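Long-range contacts in ATP12 ATPase (Paracoccus denitrificans, PDB 2R31), which probably acts as a chaperone of the ATP12 family that assists assembly of the F1 sector of ATP synthase: residues Asp100-Arg105 and Pro176-Leu181; Ala91-Tyr96 and Leu172-Gly177; Glu118-Leu123 and His196-Ile201. One frame throughout, in Å; residues are numbered along the deposited sequence. Where two conformers were deposited one is given.

Contact 1: Asp100-Arg105 and Pro176-Leu181; sequences DLLSYR and PGSLIL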
loop_
_atom_site.group_PDB
_atom_site.type_symbol
_atom_site.label_atom_id
_atom_site.label_comp_id
_atom_site.label_asym_id
_atom_site.label_seq_id
_atom_site.Cartn_x
_atom_site.Cartn_y
_atom_site.Cartn_z
ATOM N N ASP A 100 -10.882 3.363 -11.481
ATOM C CA ASP A 100 -10.975 2.552 -10.299
ATOM C C ASP A 100 -11.576 1.186 -10.615
ATOM O O ASP A 100 -12.646 1.116 -11.242
ATOM C CB ASP A 100 -11.817 3.286 -9.218
ATOM C CG ASP A 100 -11.528 2.745 -7.834
ATOM O OD1 ASP A 100 -11.913 1.573 -7.557
ATOM O OD2 ASP A 100 -10.900 3.498 -7.049
ATOM N N LEU A 101 -10.958 0.113 -10.115
ATOM C CA LEU A 101 -11.520 -1.230 -10.232
ATOM C C LEU A 101 -13.027 -1.253 -9.944
ATOM O O LEU A 101 -13.785 -1.960 -10.601
ATOM C CB LEU A 101 -10.792 -2.131 -9.223
ATOM C CG LEU A 101 -11.136 -3.609 -9.273
ATOM C CD1 LEU A 101 -10.440 -4.290 -10.462
ATOM C CD2 LEU A 101 -10.727 -4.300 -7.964
ATOM N N LEU A 102 -13.443 -0.531 -8.899
ATOM C CA LEU A 102 -14.810 -0.640 -8.414
ATOM C C LEU A 102 -15.817 0.004 -9.375
ATOM O O LEU A 102 -17.039 -0.244 -9.232
ATOM C CB LEU A 102 -14.984 -0.052 -7.040
ATOM C CG LEU A 102 -14.023 -0.483 -5.945
ATOM C CD1 LEU A 102 -14.580 -0.027 -4.594
ATOM C CD2 LEU A 102 -13.761 -1.993 -5.909
ATOM N N SER A 103 -15.352 0.842 -10.293
ATOM C CA SER A 103 -16.222 1.501 -11.292
ATOM C C SER A 103 -16.442 0.653 -12.520
ATOM O O SER A 103 -17.434 0.875 -13.222
ATOM C CB SER A 103 -15.600 2.822 -11.792
ATOM O OG SER A 103 -15.624 3.824 -10.815
ATOM N N TYR A 104 -15.584 -0.288 -12.835
ATOM C CA TYR A 104 -15.576 -0.970 -14.147
ATOM C C TYR A 104 -16.158 -2.362 -13.987
ATOM O O TYR A 104 -15.423 -3.361 -13.796
ATOM C CB TYR A 104 -14.134 -0.918 -14.779
ATOM C CG TYR A 104 -14.013 0.514 -15.244
ATOM C CD1 TYR A 104 -14.558 0.881 -16.475
ATOM C CD2 TYR A 104 -13.425 1.494 -14.494
ATOM C CE1 TYR A 104 -14.502 2.177 -16.948
ATOM C CE2 TYR A 104 -13.352 2.790 -14.926
ATOM C CZ TYR A 104 -13.885 3.139 -16.162
ATOM O OH TYR A 104 -13.819 4.457 -16.616
ATOM N N ARG A 105 -17.469 -2.474 -14.045
ATOM C CA ARG A 105 -18.201 -3.739 -13.792
ATOM C C ARG A 105 -18.206 -4.577 -15.041
ATOM O O ARG A 105 -18.054 -4.055 -16.163
ATOM C CB ARG A 105 -19.647 -3.413 -13.343
ATOM C CG ARG A 105 -19.861 -2.449 -12.194
ATOM C CD ARG A 105 -19.325 -2.925 -10.897
ATOM N NE ARG A 105 -19.218 -2.007 -9.776
ATOM C CZ ARG A 105 -20.138 -1.816 -8.839
ATOM N NH1 ARG A 105 -21.279 -2.481 -8.902
ATOM N NH2 ARG A 105 -19.864 -0.951 -7.852
ATOM N N PRO A 176 -4.319 -3.692 -6.087
ATOM C CA PRO A 176 -5.653 -4.034 -6.520
ATOM C C PRO A 176 -6.185 -3.184 -7.658
ATOM O O PRO A 176 -7.176 -3.524 -8.308
ATOM C CB PRO A 176 -6.463 -3.834 -5.239
ATOM C CG PRO A 176 -5.772 -2.734 -4.469
ATOM C CD PRO A 176 -4.287 -3.077 -4.744
ATOM N N GLY A 177 -5.552 -2.032 -7.897
ATOM C CA GLY A 177 -6.021 -1.105 -8.921
ATOM C C GLY A 177 -7.221 -0.269 -8.535
ATOM O O GLY A 177 -8.074 0.032 -9.394
ATOM N N SER A 178 -7.302 0.142 -7.292
ATOM C CA SER A 178 -8.444 0.871 -6.779
ATOM C C SER A 178 -7.999 1.914 -5.755
ATOM O O SER A 178 -7.461 1.570 -4.700
ATOM C CB SER A 178 -9.437 -0.074 -6.104
ATOM O OG SER A 178 -10.508 0.622 -5.514
ATOM N N LEU A 179 -8.286 3.197 -6.058
ATOM C CA LEU A 179 -8.113 4.210 -5.017
ATOM C C LEU A 179 -9.091 4.009 -3.890
ATOM O O LEU A 179 -8.719 4.217 -2.724
ATOM C CB LEU A 179 -8.271 5.622 -5.647
ATOM C CG LEU A 179 -8.091 6.752 -4.640
ATOM C CD1 LEU A 179 -6.742 6.754 -3.991
ATOM C CD2 LEU A 179 -8.338 8.088 -5.355
ATOM N N ILE A 180 -10.345 3.655 -4.195
ATOM C CA ILE A 180 -11.322 3.489 -3.123
ATOM C C ILE A 180 -10.901 2.393 -2.148
ATOM O O ILE A 180 -11.002 2.583 -0.922
ATOM C CB ILE A 180 -12.724 3.263 -3.673
ATOM C CG1 ILE A 180 -13.178 4.429 -4.572
ATOM C CG2 ILE A 180 -13.719 3.005 -2.547
ATOM C CD1 ILE A 180 -12.953 5.845 -3.982
ATOM N N LEU A 181 -10.443 1.238 -2.651
ATOM C CA LEU A 181 -10.008 0.213 -1.713
ATOM C C LEU A 181 -8.816 0.643 -0.911
ATOM O O LEU A 181 -8.702 0.335 0.296
ATOM C CB LEU A 181 -9.693 -1.105 -2.429
ATOM C CG LEU A 181 -10.879 -1.823 -3.094
ATOM C CD1 LEU A 181 -10.381 -3.082 -3.782
ATOM C CD2 LEU A 181 -11.973 -2.147 -2.101
#
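OD1 of D100 takes two hydrogen bonds. The hydroxyl OG of S178 donates to it across the contact at 2.7 Å, on the syn side and somewhat out of the carboxylate plane, while the backbone N of L102, in the aspartate's own segment, donates at 2.9 Å to the anti lone pair. The other oxygen turns to the start of helix 179-186: I180 N gives OD2 a nearly straight bond of 2.9 Å (169°) on its syn lone pair. CG of D100 stands anti to its backbone N (chi1 -159°), beside the carbonyl carbon, and from it the two oxygens reach S178 and I180. Here a negative group would probably be stabilised by the helix dipole. S178, the N-cap residue, has a hydroxyl that can both donate and accept: it gives its proton to OD1 of D100 and accepts from L181 N. An alanine at D100 would probably leave the hydroxyl of S178 and the amide of I180 without their acceptor and free the turn at L102 to shift. Beside the carboxylate, L101 N donates to G177 O at 3.0 Å, a bond tying the two backbones together; G177 has positive phi, a conformation that glycine adopts readily. Apolar branches also meet nearby. In the conformer described, CD1 of L102 meets CG2 of I180 at 3.8 Å and its CD2 lies against CG of L181, the side chains crossing obliquely, and W120 and L123 of helix 110-130 also touch L102. The arrangement is an Asx turn whose aspartate also binds the N-terminus of a helix capped by its own serine.

Contact 2: Ala91-Tyr96 and Leu172-Gly177; sequences AMLGDY and LVTLPG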
loop_
_atom_site.group_PDB
_atom_site.type_symbol
_atom_site.label_atom_id
_atom_site.label_comp_id
_atom_site.label_asym_id
_atom_site.label_seq_id
_atom_site.Cartn_x
_atom_site.Cartn_y
_atom_site.Cartn_z
ATOM N N ALA A 91 -0.546 12.918 -7.103
ATOM C CA ALA A 91 -1.435 13.107 -8.262
ATOM C C ALA A 91 -1.689 11.768 -8.941
ATOM O O ALA A 91 -2.814 11.449 -9.338
ATOM C CB ALA A 91 -0.818 14.088 -9.209
ATOM N N MET A 92 -0.636 10.948 -9.074
ATOM C CA MET A 92 -0.765 9.659 -9.726
ATOM C C MET A 92 -1.730 8.747 -8.971
ATOM O O MET A 92 -2.589 8.077 -9.572
ATOM C CB MET A 92 0.652 9.047 -9.844
ATOM C CG MET A 92 0.705 7.673 -10.482
ATOM S SD MET A 92 0.345 6.305 -9.407
ATOM C CE MET A 92 1.767 6.339 -8.364
ATOM N N LEU A 93 -1.598 8.697 -7.643
ATOM C CA LEU A 93 -2.493 7.837 -6.863
ATOM C C LEU A 93 -3.905 8.399 -6.900
ATOM O O LEU A 93 -4.904 7.651 -7.039
ATOM C CB LEU A 93 -1.975 7.657 -5.457
ATOM C CG LEU A 93 -0.697 6.854 -5.324
ATOM C CD1 LEU A 93 -0.182 6.899 -3.897
ATOM C CD2 LEU A 93 -0.886 5.414 -5.804
ATOM N N GLY A 94 -4.051 9.717 -6.777
ATOM C CA GLY A 94 -5.366 10.327 -6.824
ATOM C C GLY A 94 -6.055 10.054 -8.163
ATOM O O GLY A 94 -7.302 9.953 -8.225
ATOM N N ASP A 95 -5.299 9.970 -9.247
ATOM C CA ASP A 95 -5.839 9.710 -10.564
ATOM C C ASP A 95 -6.463 8.324 -10.702
ATOM O O ASP A 95 -7.284 8.119 -11.611
ATOM C CB ASP A 95 -4.799 9.850 -11.626
ATOM C CG ASP A 95 -4.434 11.221 -11.971
ATOM O OD1 ASP A 95 -5.157 12.197 -11.583
ATOM O OD2 ASP A 95 -3.367 11.349 -12.638
ATOM N N TYR A 96 -6.154 7.390 -9.789
ATOM C CA TYR A 96 -6.871 6.115 -9.834
ATOM C C TYR A 96 -8.367 6.298 -9.551
ATOM O O TYR A 96 -9.150 5.416 -9.880
ATOM C CB TYR A 96 -6.268 5.112 -8.854
ATOM C CG TYR A 96 -5.121 4.303 -9.393
ATOM C CD1 TYR A 96 -3.829 4.810 -9.446
ATOM C CD2 TYR A 96 -5.332 3.020 -9.883
ATOM C CE1 TYR A 96 -2.798 4.084 -9.920
ATOM C CE2 TYR A 96 -4.263 2.273 -10.337
ATOM C CZ TYR A 96 -2.982 2.825 -10.362
ATOM O OH TYR A 96 -1.977 2.021 -10.864
ATOM N N LEU A 172 -1.470 -0.251 -1.636
ATOM C CA LEU A 172 -2.879 -0.493 -1.336
ATOM C C LEU A 172 -3.795 -0.004 -2.449
ATOM O O LEU A 172 -4.930 -0.475 -2.553
ATOM C CB LEU A 172 -3.244 0.133 0.017
ATOM C CG LEU A 172 -2.564 -0.496 1.210
ATOM C CD1 LEU A 172 -2.761 0.398 2.449
ATOM C CD2 LEU A 172 -2.998 -1.909 1.481
ATOM N N VAL A 173 -3.316 0.917 -3.282
ATOM C CA VAL A 173 -4.011 1.379 -4.464
ATOM C C VAL A 173 -3.582 0.604 -5.704
ATOM O O VAL A 173 -4.388 0.088 -6.453
ATOM C CB VAL A 173 -3.793 2.900 -4.694
ATOM C CG1 VAL A 173 -4.366 3.371 -6.014
ATOM C CG2 VAL A 173 -4.390 3.671 -3.517
ATOM N N THR A 174 -2.254 0.560 -5.956
ATOM C CA THR A 174 -1.785 0.053 -7.246
ATOM C C THR A 174 -1.929 -1.425 -7.392
ATOM O O THR A 174 -2.175 -1.920 -8.530
ATOM C CB THR A 174 -0.330 0.504 -7.541
ATOM O OG1 THR A 174 0.502 -0.060 -6.527
ATOM C CG2 THR A 174 -0.183 2.002 -7.526
ATOM N N LEU A 175 -1.771 -2.209 -6.342
ATOM C CA LEU A 175 -1.822 -3.653 -6.527
ATOM C C LEU A 175 -3.256 -4.091 -6.825
ATOM O O LEU A 175 -3.477 -4.797 -7.838
ATOM C CB LEU A 175 -1.096 -4.369 -5.382
ATOM C CG LEU A 175 0.344 -3.886 -5.092
ATOM C CD1 LEU A 175 0.929 -4.662 -3.922
ATOM C CD2 LEU A 175 1.261 -3.953 -6.308
ATOM N N PRO A 176 -4.319 -3.692 -6.087
ATOM C CA PRO A 176 -5.653 -4.034 -6.520
ATOM C C PRO A 176 -6.185 -3.184 -7.658
ATOM O O PRO A 176 -7.176 -3.524 -8.308
ATOM C CB PRO A 176 -6.463 -3.834 -5.239
ATOM C CG PRO A 176 -5.772 -2.734 -4.469
ATOM C CD PRO A 176 -4.287 -3.077 -4.744
ATOM N N GLY A 177 -5.552 -2.032 -7.897
ATOM C CA GLY A 177 -6.021 -1.105 -8.921
ATOM C C GLY A 177 -7.221 -0.269 -8.535
ATOM O O GLY A 177 -8.074 0.032 -9.394
#
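The ring of Y96 carries CG1 of V173 over one face, 3.6 Å above the plane and displaced toward the rim, nearest the ring atom CG. This is a CH-pi contact, with the methyl 3.9 Å from the ring centroid. At the edge, in the ring plane, lies SD of M92 from the tyrosine's own segment. CG2 of T174 and the backbone carbonyl carbon of G177 approach the ring obliquely; the threonine methyl comes 3.8 Å from OH of Y96, while C of G177 is nearest CD2. V173 suits its place because its branching starts at CB: with CG1 anti to the backbone N (chi1 173°), one methyl reaches the ring while CB itself remains against L93. CD2 of L93 touches both CB of V173, at 4.0 Å, and CG2 of T174, at 3.9 Å. The hydroxyl of T174 is satisfied within its own helix, where OG1 is hydrogen-bonded to H170 O, which suits a residue whose methyl faces apolar neighbours. L179 of helix 179-186 packs on both Y96 and V173, and D95 forms a salt bridge with R155. No hydrogen bond joins 91-96 to 172-177, so the C-terminal parts of helix 86-95 and helix 163-174 are matched here by the shape of methyl groups and an aromatic face, and their association probably depends on dispersion and the exclusion of water.

Contact 3: Glu118-Leu123 and His196-Ile201; sequences EGWDPL and HALSRI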
loop_
_atom_site.group_PDB
_atom_site.type_symbol
_atom_site.label_atom_id
_atom_site.label_comp_id
_atom_site.label_asym_id
_atom_site.label_seq_id
_atom_site.Cartn_x
_atom_site.Cartn_y
_atom_site.Cartn_z
ATOM N N GLU A 118 -22.632 -6.749 -4.941
ATOM C CA GLU A 118 -22.698 -7.083 -3.510
ATOM C C GLU A 118 -21.453 -6.657 -2.764
ATOM O O GLU A 118 -21.522 -6.145 -1.639
ATOM C CB GLU A 118 -22.904 -8.594 -3.330
ATOM C CG GLU A 118 -22.978 -9.056 -1.883
ATOM C CD GLU A 118 -22.956 -10.540 -1.653
ATOM O OE1 GLU A 118 -22.463 -11.335 -2.484
ATOM O OE2 GLU A 118 -23.431 -10.932 -0.587
ATOM N N GLY A 119 -20.313 -6.912 -3.395
ATOM C CA GLY A 119 -19.057 -6.589 -2.716
ATOM C C GLY A 119 -18.674 -5.129 -2.783
ATOM O O GLY A 119 -18.120 -4.548 -1.860
ATOM N N TRP A 120 -18.902 -4.511 -3.946
ATOM C CA TRP A 120 -18.348 -3.199 -4.241
ATOM C C TRP A 120 -19.282 -2.029 -4.000
ATOM O O TRP A 120 -18.821 -0.925 -3.670
ATOM C CB TRP A 120 -17.856 -3.144 -5.694
ATOM C CG TRP A 120 -16.715 -4.094 -5.980
ATOM C CD1 TRP A 120 -15.920 -4.753 -5.063
ATOM C CD2 TRP A 120 -16.229 -4.470 -7.271
ATOM N NE1 TRP A 120 -14.992 -5.495 -5.720
ATOM C CE2 TRP A 120 -15.155 -5.352 -7.047
ATOM C CE3 TRP A 120 -16.581 -4.150 -8.560
ATOM C CZ2 TRP A 120 -14.438 -5.933 -8.112
ATOM C CZ3 TRP A 120 -15.871 -4.720 -9.600
ATOM C CH2 TRP A 120 -14.813 -5.604 -9.394
ATOM N N ASP A 121 -20.590 -2.220 -4.139
ATOM C CA ASP A 121 -21.507 -1.097 -3.908
ATOM C C ASP A 121 -21.358 -0.534 -2.487
ATOM O O ASP A 121 -21.424 0.688 -2.340
ATOM C CB ASP A 121 -22.946 -1.481 -4.207
ATOM C CG ASP A 121 -23.299 -1.642 -5.661
ATOM O OD1 ASP A 121 -22.463 -1.335 -6.530
ATOM O OD2 ASP A 121 -24.420 -2.127 -5.948
ATOM N N PRO A 122 -21.143 -1.328 -1.435
ATOM C CA PRO A 122 -20.949 -0.710 -0.111
ATOM C C PRO A 122 -19.751 0.195 -0.057
ATOM O O PRO A 122 -19.741 1.171 0.702
ATOM C CB PRO A 122 -20.814 -1.909 0.811
ATOM C CG PRO A 122 -21.616 -2.996 0.138
ATOM C CD PRO A 122 -21.300 -2.801 -1.311
ATOM N N LEU A 123 -18.687 -0.103 -0.797
ATOM C CA LEU A 123 -17.493 0.704 -0.813
ATOM C C LEU A 123 -17.663 1.983 -1.614
ATOM O O LEU A 123 -17.177 3.044 -1.214
ATOM C CB LEU A 123 -16.264 -0.124 -1.273
ATOM C CG LEU A 123 -15.741 -0.817 0.040
ATOM C CD1 LEU A 123 -16.500 -1.983 0.430
ATOM C CD2 LEU A 123 -14.549 -0.108 0.441
ATOM N N HIS A 196 -8.155 -7.039 -0.339
ATOM C CA HIS A 196 -7.615 -8.042 -1.273
ATOM C C HIS A 196 -8.720 -8.954 -1.803
ATOM O O HIS A 196 -8.870 -9.154 -3.029
ATOM C CB HIS A 196 -6.530 -8.836 -0.541
ATOM C CG HIS A 196 -5.965 -9.932 -1.380
ATOM N ND1 HIS A 196 -5.208 -9.719 -2.494
ATOM C CD2 HIS A 196 -6.129 -11.270 -1.169
ATOM C CE1 HIS A 196 -4.863 -10.943 -2.950
ATOM N NE2 HIS A 196 -5.396 -11.862 -2.194
ATOM N N ALA A 197 -9.547 -9.486 -0.905
ATOM C CA ALA A 197 -10.650 -10.349 -1.323
ATOM C C ALA A 197 -11.592 -9.606 -2.268
ATOM O O ALA A 197 -11.997 -10.153 -3.344
ATOM C CB ALA A 197 -11.362 -10.897 -0.109
ATOM N N LEU A 198 -11.962 -8.386 -1.923
ATOM C CA LEU A 198 -12.878 -7.618 -2.783
ATOM C C LEU A 198 -12.296 -7.422 -4.170
ATOM O O LEU A 198 -13.002 -7.430 -5.170
ATOM C CB LEU A 198 -13.229 -6.261 -2.167
ATOM C CG LEU A 198 -14.105 -6.318 -0.945
ATOM C CD1 LEU A 198 -14.229 -4.923 -0.337
ATOM C CD2 LEU A 198 -15.495 -6.873 -1.276
ATOM N N SER A 199 -10.975 -7.219 -4.226
ATOM C CA SER A 199 -10.331 -6.929 -5.488
ATOM C C SER A 199 -10.339 -8.125 -6.444
ATOM O O SER A 199 -10.157 -7.951 -7.629
ATOM C CB SER A 199 -8.904 -6.467 -5.304
ATOM O OG SER A 199 -8.013 -7.539 -4.984
ATOM N N ARG A 200 -10.528 -9.321 -5.886
ATOM C CA ARG A 200 -10.448 -10.594 -6.618
ATOM C C ARG A 200 -11.793 -11.151 -7.045
ATOM O O ARG A 200 -11.827 -12.307 -7.479
ATOM C CB ARG A 200 -9.712 -11.644 -5.793
ATOM C CG ARG A 200 -8.307 -11.361 -5.481
ATOM C CD ARG A 200 -7.682 -12.596 -4.905
ATOM N NE ARG A 200 -7.545 -13.627 -5.878
ATOM C CZ ARG A 200 -7.416 -14.884 -6.059
ATOM N NH1 ARG A 200 -7.472 -15.715 -5.015
ATOM N NH2 ARG A 200 -7.268 -15.554 -7.218
ATOM N N ILE A 201 -12.876 -10.404 -6.962
ATOM C CA ILE A 201 -14.182 -11.002 -7.256
ATOM C C ILE A 201 -14.224 -11.622 -8.630
ATOM O O ILE A 201 -14.758 -12.743 -8.770
ATOM C CB ILE A 201 -15.331 -9.965 -7.019
ATOM C CG1 ILE A 201 -15.530 -9.750 -5.521
ATOM C CG2 ILE A 201 -16.596 -10.365 -7.717
ATOM C CD1 ILE A 201 -16.499 -8.636 -5.138
#
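One hydrogen bond crosses this contact: the indole NE1 of W120 donates to the backbone O of L198 at 2.8 Å, with an N-H...O angle of 156°. The oxygen sits at the edge of the indole, close to the ring plane, whereas the donor stands well above the plane of the carbonyl, 49° out of it. CG of W120 lies anti to its carbonyl carbon (chi1 -64°), and the second torsion then sets the direction in which the broad ring extends to the last turn of helix 192-199. Tryptophan suits the place by combining a large apolar surface with a single N-H. The acceptor is near the helix C-terminus; L198 O also takes a weak bond from I201 N, and the indole adds a shorter one.

Apolar contacts lie beside that bond. CD1 of I201 approaches the indole obliquely, 3.5 Å from NE1 of W120, and the two side chains lie alongside, running in opposing senses. CD1 of L198 meets CD1 of L123 at 3.8 Å.

Side chains packing on the glycine backbone make the third kind. The other methyl of L198, CD2, lies 3.6 Å from the backbone O of G119. The CA atoms of G119 and L198 are 6.3 Å apart, and CD1 of I201 comes 4.1 Å from CA of G119. A beta carbon at G119 would point toward the other segment and collide with that isoleucine methyl, which explains why the smallest residue suits this position.

L181 touches L198 from outside the two segments. The chemistry therefore implies a largely apolar join between helix 110-130 and the junction of helices 192-199 and 201-210, in which one directional bond probably fixes how the indole lies.

Overall arrangement
Contacts 1 and 2 both use P176 and G177, in the connection between helices 163-174 and 179-186; their centres are about 9 Å apart. Contact 3 lies about 9 Å from contact 1 and about 16 Å from contact 2, between centres. The first segments follow the chain as 91-96, 100-105 and 118-123, and the second as 172-177, 176-181 and 196-201, so the 91-123 region meets the 172-201 region in the same order. The R105-D121 salt bridge links contacts 1 and 3, and a probable hydrogen bond from S178 N to V173 O links 1 and 2. Together they join these two regions of this probable assembly chaperone.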